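Local coordinates for protein ribose 5-phosphate isomerase, putative (Trypanosoma brucei brucei, PDB 6FXS) that probably catalyses the reversible interconversion of ribose 5-phosphate and ribulose 5-phosphate, at residues Ala70-Ala78 with Met95-Ile105; Asp83-Gly92 with Asn126-Thr134. All blocks are in the same frame, centred on the assembly; numbering follows the deposited sequence.

Contact 1. Residues Ala70-Ala78 with Met95-Ile105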
loop_
_atom_site.group_PDB
_atom_site.type_symbol
_atom_site.label_atom_id
_atom_site.label_comp_id
_atom_site.label_asym_id
_atom_site.label_seq_id
_atom_site.Cartn_x
_atom_site.Cartn_y
_atom_site.Cartn_z
ATOM N N ALA B 70 20.271 12.400 -4.954
ATOM C CA ALA B 70 19.899 11.403 -5.994
ATOM C C ALA B 70 20.951 11.197 -7.057
ATOM O O ALA B 70 21.330 10.095 -7.372
ATOM C CB ALA B 70 18.623 11.849 -6.688
ATOM N N LEU B 71 21.377 12.314 -7.628
ATOM C CA LEU B 71 22.299 12.285 -8.730
ATOM C C LEU B 71 23.696 11.825 -8.289
ATOM O O LEU B 71 24.402 11.165 -9.037
ATOM C CB LEU B 71 22.393 13.649 -9.323
ATOM C CG LEU B 71 21.122 14.075 -10.065
ATOM C CD1 LEU B 71 21.103 15.576 -10.256
ATOM C CD2 LEU B 71 21.010 13.298 -11.406
ATOM N N ASN B 72 24.040 12.164 -7.075
ATOM C CA ASN B 72 25.274 11.723 -6.447
ATOM C C ASN B 72 25.352 10.172 -6.284
ATOM O O ASN B 72 26.330 9.544 -6.722
ATOM C CB ASN B 72 25.308 12.360 -5.087
ATOM C CG ASN B 72 26.678 12.429 -4.518
ATOM O OD1 ASN B 72 27.231 13.519 -4.469
ATOM N ND2 ASN B 72 27.239 11.297 -4.070
ATOM N N VAL B 73 24.330 9.585 -5.652
ATOM C CA VAL B 73 24.201 8.108 -5.548
ATOM C C VAL B 73 24.129 7.496 -6.924
ATOM O O VAL B 73 24.818 6.521 -7.219
ATOM C CB VAL B 73 22.999 7.684 -4.690
ATOM C CG1 VAL B 73 22.741 6.191 -4.788
ATOM C CG2 VAL B 73 23.262 8.032 -3.231
ATOM N N ALA B 74 23.316 8.097 -7.795
ATOM C CA ALA B 74 23.097 7.488 -9.116
ATOM C C ALA B 74 24.397 7.465 -9.905
ATOM O O ALA B 74 24.734 6.477 -10.540
ATOM C CB ALA B 74 22.026 8.232 -9.895
ATOM N N ARG B 75 25.092 8.586 -9.883
ATOM C CA ARG B 75 26.379 8.672 -10.634
ATOM C C ARG B 75 27.396 7.670 -10.124
ATOM O O ARG B 75 28.093 7.057 -10.922
ATOM C CB ARG B 75 26.938 10.105 -10.615
ATOM C CG ARG B 75 26.135 10.919 -11.585
ATOM C CD ARG B 75 26.446 12.381 -11.526
ATOM N NE ARG B 75 25.592 13.067 -12.523
ATOM C CZ ARG B 75 25.094 14.290 -12.362
ATOM N NH1 ARG B 75 25.330 14.975 -11.241
ATOM N NH2 ARG B 75 24.361 14.846 -13.318
ATOM N N MET B 76 27.399 7.458 -8.822
ATOM C CA MET B 76 28.293 6.474 -8.197
ATOM C C MET B 76 28.036 5.062 -8.692
ATOM O O MET B 76 28.961 4.275 -8.999
ATOM C CB MET B 76 28.145 6.473 -6.686
ATOM C CG MET B 76 28.756 7.659 -5.971
ATOM S SD MET B 76 28.496 7.664 -4.151
ATOM C CE MET B 76 29.535 6.272 -3.704
ATOM N N VAL B 77 26.760 4.715 -8.723
ATOM C CA VAL B 77 26.369 3.393 -9.162
ATOM C C VAL B 77 26.674 3.269 -10.649
ATOM O O VAL B 77 27.233 2.287 -11.044
ATOM C CB VAL B 77 24.879 3.118 -8.829
ATOM C CG1 VAL B 77 24.402 1.812 -9.463
ATOM C CG2 VAL B 77 24.663 3.095 -7.336
ATOM N N ALA B 78 26.384 4.280 -11.453
ATOM C CA ALA B 78 26.589 4.197 -12.897
ATOM C C ALA B 78 28.057 4.124 -13.289
ATOM O O ALA B 78 28.387 3.559 -14.317
ATOM C CB ALA B 78 26.001 5.406 -13.583
ATOM N N MET B 95 13.253 11.295 -5.863
ATOM C CA MET B 95 14.485 10.472 -5.947
ATOM C C MET B 95 14.451 9.602 -7.224
ATOM O O MET B 95 15.442 9.532 -7.968
ATOM C CB MET B 95 14.632 9.566 -4.720
ATOM C CG MET B 95 15.016 10.285 -3.395
ATOM S SD MET B 95 16.522 11.301 -3.630
ATOM C CE MET B 95 16.956 11.382 -1.905
ATOM N N SER B 96 13.314 8.927 -7.486
ATOM C CA SER B 96 13.263 8.059 -8.642
ATOM C C SER B 96 13.313 8.833 -9.920
ATOM O O SER B 96 14.007 8.443 -10.851
ATOM C CB SER B 96 12.096 7.101 -8.586
ATOM O OG SER B 96 10.973 7.665 -9.098
ATOM N N ILE B 97 12.661 9.978 -9.986
ATOM C CA ILE B 97 12.738 10.789 -11.224
ATOM C C ILE B 97 14.197 11.260 -11.484
ATOM O O ILE B 97 14.737 11.139 -12.591
ATOM C CB ILE B 97 11.797 12.017 -11.116
ATOM C CG1 ILE B 97 10.357 11.558 -11.160
ATOM C CG2 ILE B 97 12.042 13.013 -12.245
ATOM C CD1 ILE B 97 9.397 12.595 -10.625
ATOM N N ALA B 98 14.823 11.773 -10.426
ATOM C CA ALA B 98 16.201 12.363 -10.564
ATOM C C ALA B 98 17.202 11.272 -10.859
ATOM O O ALA B 98 17.930 11.360 -11.800
ATOM C CB ALA B 98 16.564 13.146 -9.326
ATOM N N ALA B 99 17.168 10.179 -10.117
ATOM C CA ALA B 99 18.146 9.116 -10.322
ATOM C C ALA B 99 18.102 8.528 -11.744
ATOM O O ALA B 99 19.158 8.232 -12.367
ATOM C CB ALA B 99 17.950 8.077 -9.310
ATOM N N ASN B 100 16.876 8.318 -12.246
ATOM C CA ASN B 100 16.683 7.800 -13.561
ATOM C C ASN B 100 17.149 8.684 -14.691
ATOM O O ASN B 100 17.317 8.198 -15.843
ATOM C CB ASN B 100 15.197 7.454 -13.772
ATOM C CG ASN B 100 14.812 6.118 -13.133
ATOM O OD1 ASN B 100 13.759 5.987 -12.368
ATOM N ND2 ASN B 100 15.583 5.140 -13.456
ATOM N N LYS B 101 17.400 9.955 -14.416
ATOM C CA LYS B 101 18.038 10.772 -15.431
ATOM C C LYS B 101 19.488 10.383 -15.753
ATOM O O LYS B 101 19.973 10.732 -16.787
ATOM C CB LYS B 101 18.009 12.227 -15.012
ATOM C CG LYS B 101 16.621 12.744 -14.833
ATOM C CD LYS B 101 15.789 12.592 -16.086
ATOM C CE LYS B 101 14.392 13.224 -15.850
ATOM N NZ LYS B 101 13.801 13.269 -17.183
ATOM N N VAL B 102 20.134 9.624 -14.908
ATOM C CA VAL B 102 21.494 9.184 -15.146
ATOM C C VAL B 102 21.622 7.927 -16.007
ATOM O O VAL B 102 21.002 6.909 -15.711
ATOM C CB VAL B 102 22.190 9.005 -13.786
ATOM C CG1 VAL B 102 23.677 8.714 -13.985
ATOM C CG2 VAL B 102 21.974 10.285 -12.967
ATOM N N PRO B 103 22.415 7.981 -17.105
ATOM C CA PRO B 103 22.485 6.825 -17.953
ATOM C C PRO B 103 23.069 5.652 -17.218
ATOM O O PRO B 103 23.998 5.838 -16.410
ATOM C CB PRO B 103 23.389 7.269 -19.121
ATOM C CG PRO B 103 23.370 8.755 -19.080
ATOM C CD PRO B 103 23.121 9.148 -17.688
ATOM N N GLY B 104 22.489 4.467 -17.443
ATOM C CA GLY B 104 22.937 3.209 -16.776
ATOM C C GLY B 104 22.076 2.977 -15.523
ATOM O O GLY B 104 22.209 1.955 -14.882
ATOM N N ILE B 105 21.287 3.961 -15.074
ATOM C CA ILE B 105 20.526 3.770 -13.850
ATOM C C ILE B 105 19.064 3.262 -14.150
ATOM O O ILE B 105 18.426 3.708 -15.067
ATOM C CB ILE B 105 20.474 5.032 -12.998
ATOM C CG1 ILE B 105 21.887 5.385 -12.485
ATOM C CG2 ILE B 105 19.502 4.921 -11.815
ATOM C CD1 ILE B 105 22.673 4.262 -11.876
#
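Leu71 and Val102 make one of the tightest apolar contacts, Leu71 CD2 lying 3.5 Å from Val102 CG2. The same methyl group of Val102 presses on Ala74 CB. Its partner CG1, set anti to the backbone N (chi1 -173°), turns along the helix to Ala78 CB and the CG of Arg75, so the two branches of one valine span two helical turns. Toward the start of 70-78 the alanines meet: Ala70 CB sits 3.6 Å from Ala98 CB, with Met95 SD 3.8 Å from that same Ala70 CB, and Ala74 CB faces Ala99 CB at 4.1 Å. These alanines let the axes of 70-78 and 95-100 approach to 8.3 Å, at a crossing angle of -44°. Helices 66-78 and 93-100 are neighbours on one face of the parallel sheet of this Rossmann-like fold, and strand 84-89 connects them in sequence; Val73 reaches Leu87 on that strand. A second kind of contact sets carbon against backbone. Ile105 CD1 ends 3.3 Å from Ala74 O, already engaged by Ala78 N within the helix, and the side chain of Ile105 crosses that of Val77 at about a right angle. Ala78 CB rests 3.5 Å from Pro103 O. That carbonyl belongs to a type II turn, Val102 to Ile105, with Gly104 at positive phi, which folds the chain back after the helix and presents both Val102 and Ile105 to helix 66-78.

Contact 2. Residues Asp83-Gly92 with Asn126-Thr134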
loop_
_atom_site.group_PDB
_atom_site.type_symbol
_atom_site.label_atom_id
_atom_site.label_comp_id
_atom_site.label_asym_id
_atom_site.label_seq_id
_atom_site.Cartn_x
_atom_site.Cartn_y
_atom_site.Cartn_z
ATOM N N ASP B 83 27.908 -0.589 -6.029
ATOM C CA ASP B 83 27.105 -1.629 -6.720
ATOM C C ASP B 83 25.582 -1.363 -6.731
ATOM O O ASP B 83 24.942 -1.732 -7.665
ATOM C CB ASP B 83 27.355 -2.977 -6.119
ATOM C CG ASP B 83 28.864 -3.328 -6.146
ATOM O OD1 ASP B 83 29.379 -3.468 -7.239
ATOM O OD2 ASP B 83 29.529 -3.358 -5.116
ATOM N N VAL B 84 25.057 -0.794 -5.678
ATOM C CA VAL B 84 23.591 -0.589 -5.499
ATOM C C VAL B 84 23.428 0.754 -4.827
ATOM O O VAL B 84 24.313 1.145 -4.010
ATOM C CB VAL B 84 22.952 -1.600 -4.508
ATOM C CG1 VAL B 84 21.413 -1.511 -4.559
ATOM C CG2 VAL B 84 23.349 -3.024 -4.803
ATOM N N GLY B 85 22.313 1.453 -5.147
ATOM C CA GLY B 85 21.871 2.632 -4.435
ATOM C C GLY B 85 20.600 2.582 -3.659
ATOM O O GLY B 85 19.645 1.783 -4.008
ATOM N N ILE B 86 20.503 3.374 -2.596
ATOM C CA ILE B 86 19.245 3.507 -1.832
ATOM C C ILE B 86 19.026 5.002 -1.674
ATOM O O ILE B 86 19.956 5.738 -1.242
ATOM C CB ILE B 86 19.299 2.796 -0.459
ATOM C CG1 ILE B 86 19.471 1.285 -0.637
ATOM C CG2 ILE B 86 18.065 3.089 0.358
ATOM C CD1 ILE B 86 19.870 0.514 0.584
ATOM N N LEU B 87 17.844 5.485 -2.062
ATOM C CA LEU B 87 17.473 6.899 -1.923
ATOM C C LEU B 87 16.183 6.998 -1.124
ATOM O O LEU B 87 15.184 6.285 -1.424
ATOM C CB LEU B 87 17.365 7.575 -3.271
ATOM C CG LEU B 87 18.667 7.580 -4.098
ATOM C CD1 LEU B 87 18.341 8.090 -5.472
ATOM C CD2 LEU B 87 19.646 8.565 -3.401
ATOM N N VAL B 88 16.215 7.871 -0.106
ATOM C CA VAL B 88 15.107 8.123 0.779
ATOM C C VAL B 88 14.702 9.605 0.792
ATOM O O VAL B 88 15.496 10.468 1.212
ATOM C CB VAL B 88 15.408 7.736 2.222
ATOM C CG1 VAL B 88 14.128 7.866 3.042
ATOM C CG2 VAL B 88 15.886 6.312 2.324
ATOM N N CYS B 89 13.472 9.901 0.373
ATOM C CA CYS B 89 12.877 11.250 0.515
ATOM C C CYS B 89 11.485 11.001 1.111
ATOM O O CYS B 89 11.202 9.932 1.677
ATOM C CB CYS B 89 12.878 12.040 -0.828
ATOM S SG CYS B 89 11.733 11.640 -2.290
ATOM N N GLY B 90 10.631 11.991 1.038
ATOM C CA GLY B 90 9.325 11.905 1.623
ATOM C C GLY B 90 8.508 10.743 1.031
ATOM O O GLY B 90 8.008 9.926 1.782
ATOM N N SER B 91 8.387 10.715 -0.289
ATOM C CA SER B 91 7.590 9.722 -1.010
ATOM C C SER B 91 8.401 8.742 -1.860
ATOM O O SER B 91 7.909 7.672 -2.243
ATOM C CB SER B 91 6.624 10.493 -1.897
ATOM O OG SER B 91 7.304 10.864 -3.047
ATOM N N GLY B 92 9.651 9.074 -2.189
ATOM C CA GLY B 92 10.433 8.210 -3.108
ATOM C C GLY B 92 10.433 8.726 -4.535
ATOM O O GLY B 92 11.337 8.427 -5.293
ATOM N N ASN B 126 19.024 -1.125 -10.034
ATOM C CA ASN B 126 20.279 -0.853 -9.307
ATOM C C ASN B 126 20.188 0.279 -8.232
ATOM O O ASN B 126 21.153 0.511 -7.509
ATOM C CB ASN B 126 21.478 -0.698 -10.301
ATOM C CG ASN B 126 21.256 0.303 -11.384
ATOM O OD1 ASN B 126 20.350 1.184 -11.305
ATOM N ND2 ASN B 126 22.109 0.244 -12.409
ATOM N N VAL B 127 19.055 0.996 -8.147
ATOM C CA VAL B 127 18.757 1.958 -7.136
ATOM C C VAL B 127 17.275 1.721 -6.675
ATOM O O VAL B 127 16.398 1.538 -7.522
ATOM C CB VAL B 127 18.909 3.408 -7.654
ATOM C CG1 VAL B 127 18.544 4.432 -6.592
ATOM C CG2 VAL B 127 20.327 3.641 -8.181
ATOM N N VAL B 128 17.055 1.584 -5.373
ATOM C CA VAL B 128 15.716 1.518 -4.783
ATOM C C VAL B 128 15.368 2.880 -4.162
ATOM O O VAL B 128 16.198 3.472 -3.440
ATOM C CB VAL B 128 15.577 0.374 -3.775
ATOM C CG1 VAL B 128 16.533 0.522 -2.598
ATOM C CG2 VAL B 128 14.137 0.259 -3.301
ATOM N N CYS B 129 14.163 3.391 -4.433
ATOM C CA CYS B 129 13.770 4.687 -3.898
ATOM C C CYS B 129 12.604 4.466 -2.966
ATOM O O CYS B 129 11.678 3.604 -3.245
ATOM C CB CYS B 129 13.380 5.615 -5.039
ATOM S SG CYS B 129 14.659 5.887 -6.275
ATOM N N LEU B 130 12.681 5.133 -1.816
ATOM C CA LEU B 130 11.800 4.895 -0.666
ATOM C C LEU B 130 11.221 6.181 -0.114
ATOM O O LEU B 130 11.878 7.266 -0.214
ATOM C CB LEU B 130 12.587 4.235 0.427
ATOM C CG LEU B 130 13.295 2.933 -0.025
ATOM C CD1 LEU B 130 14.181 2.505 1.118
ATOM C CD2 LEU B 130 12.263 1.881 -0.293
ATOM N N GLY B 131 10.029 6.067 0.468
ATOM C CA GLY B 131 9.363 7.205 1.107
ATOM C C GLY B 131 9.305 7.039 2.609
ATOM O O GLY B 131 8.643 6.117 3.119
ATOM N N GLU B 132 10.001 7.926 3.306
ATOM C CA GLU B 132 9.947 7.995 4.748
ATOM C C GLU B 132 8.562 8.459 5.242
ATOM O O GLU B 132 8.120 8.039 6.272
ATOM C CB GLU B 132 11.084 9.005 5.249
ATOM C CG GLU B 132 11.124 9.249 6.728
ATOM C CD GLU B 132 10.098 10.294 7.229
ATOM O OE1 GLU B 132 9.657 11.107 6.399
ATOM O OE2 GLU B 132 9.687 10.216 8.421
ATOM N N ARG B 133 7.876 9.301 4.480
ATOM C CA ARG B 133 6.545 9.788 4.899
ATOM C C ARG B 133 5.424 8.770 4.636
ATOM O O ARG B 133 4.357 8.825 5.249
ATOM C CB ARG B 133 6.233 11.093 4.183
ATOM C CG ARG B 133 7.060 12.375 4.472
ATOM C CD ARG B 133 7.539 12.512 5.919
ATOM N NE ARG B 133 6.631 13.112 6.801
ATOM C CZ ARG B 133 6.737 13.160 8.128
ATOM N NH1 ARG B 133 7.778 12.651 8.807
ATOM N NH2 ARG B 133 5.773 13.771 8.761
ATOM N N THR B 134 5.661 7.872 3.700
ATOM C CA THR B 134 4.601 6.930 3.236
ATOM C C THR B 134 4.735 5.561 3.831
ATOM O O THR B 134 3.737 4.900 4.174
ATOM C CB THR B 134 4.678 6.730 1.712
ATOM O OG1 THR B 134 6.047 6.447 1.302
ATOM C CG2 THR B 134 4.244 7.913 1.058
HETATM O O HOH W 1 6.557 5.664 -1.187
#
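Gly85 and Asn126 start the ladder: Gly85 N donates a hydrogen bond to Asn126 O at 2.8 Å. From there strands 84-89 and 127-131 run parallel, 13° apart, with donors alternating between them as far as the bond from Glu132 N to Cys89 O. Arg133 N then reaches Gly90 O at 2.8 Å, meeting a lone pair of that oxygen in the carbonyl plane, so the pairing carries on into the loop beyond the strands.

Follow Leu130 outward. Its CB lies 3.8 Å from Leu87 O, the acceptor of its own backbone N, and somewhat farther from Val88 CG2. CG stays near the same oxygen, 4.1 Å from Leu87 O. With CG anti to the carbonyl carbon (chi1 -55°), CD1 is carried back along the neighbouring strand to Ile86 CG2, at 4.0 Å. On this face Ile86 and Val128 lie side by side, CG1 to CG1 at 3.6 Å. Leu87 and Val127 cross on the other face.

Beyond the strands, Cys89-Gly92 curls back over Gly131, and Gly92 N makes a weak bond to Cys89 SG. One water ties the two loops, donating to Ser91 O at 2.6 Å and lying 2.7 Å from Thr134 OG1. In this Rossmann-like fold, such loops at the C-terminal ends of the parallel strands are where active sites usually lie.

Both strands are interior ones: 23-29 pairs with 84-89 on one side, and 107-109 flanks 127-131 on the other. Helix 137-149 covers Val128 and Leu130 through Phe147, Ile143 and Ile144, while helix 93-100 packs on Cys129 across the sheet.

In the fold
Contact 1 joins two helices on one face of the sheet and contact 2 pairs two of its strands, their centres about 11 Å apart. The chain alternates between them: helix 66-78, strand 84-89, helix 93-100, and later strand 127-131. Helix 93-100 makes the direct junction, with Met95 CG 3.6 Å from Leu87 CB and Ser96 CA 3.5 Å from Cys129 SG. Beyond the C-terminal end of helix 93-100, Gly104 O in the turn of contact 1 probably accepts a hydrogen bond from Asn126 ND2 at 3.0 Å, joining that turn to the start of the last strand. The loop 89-92 leads from strand 84-89 straight into helix 93-100, and so links the two contacts where the isomerase site would be expected.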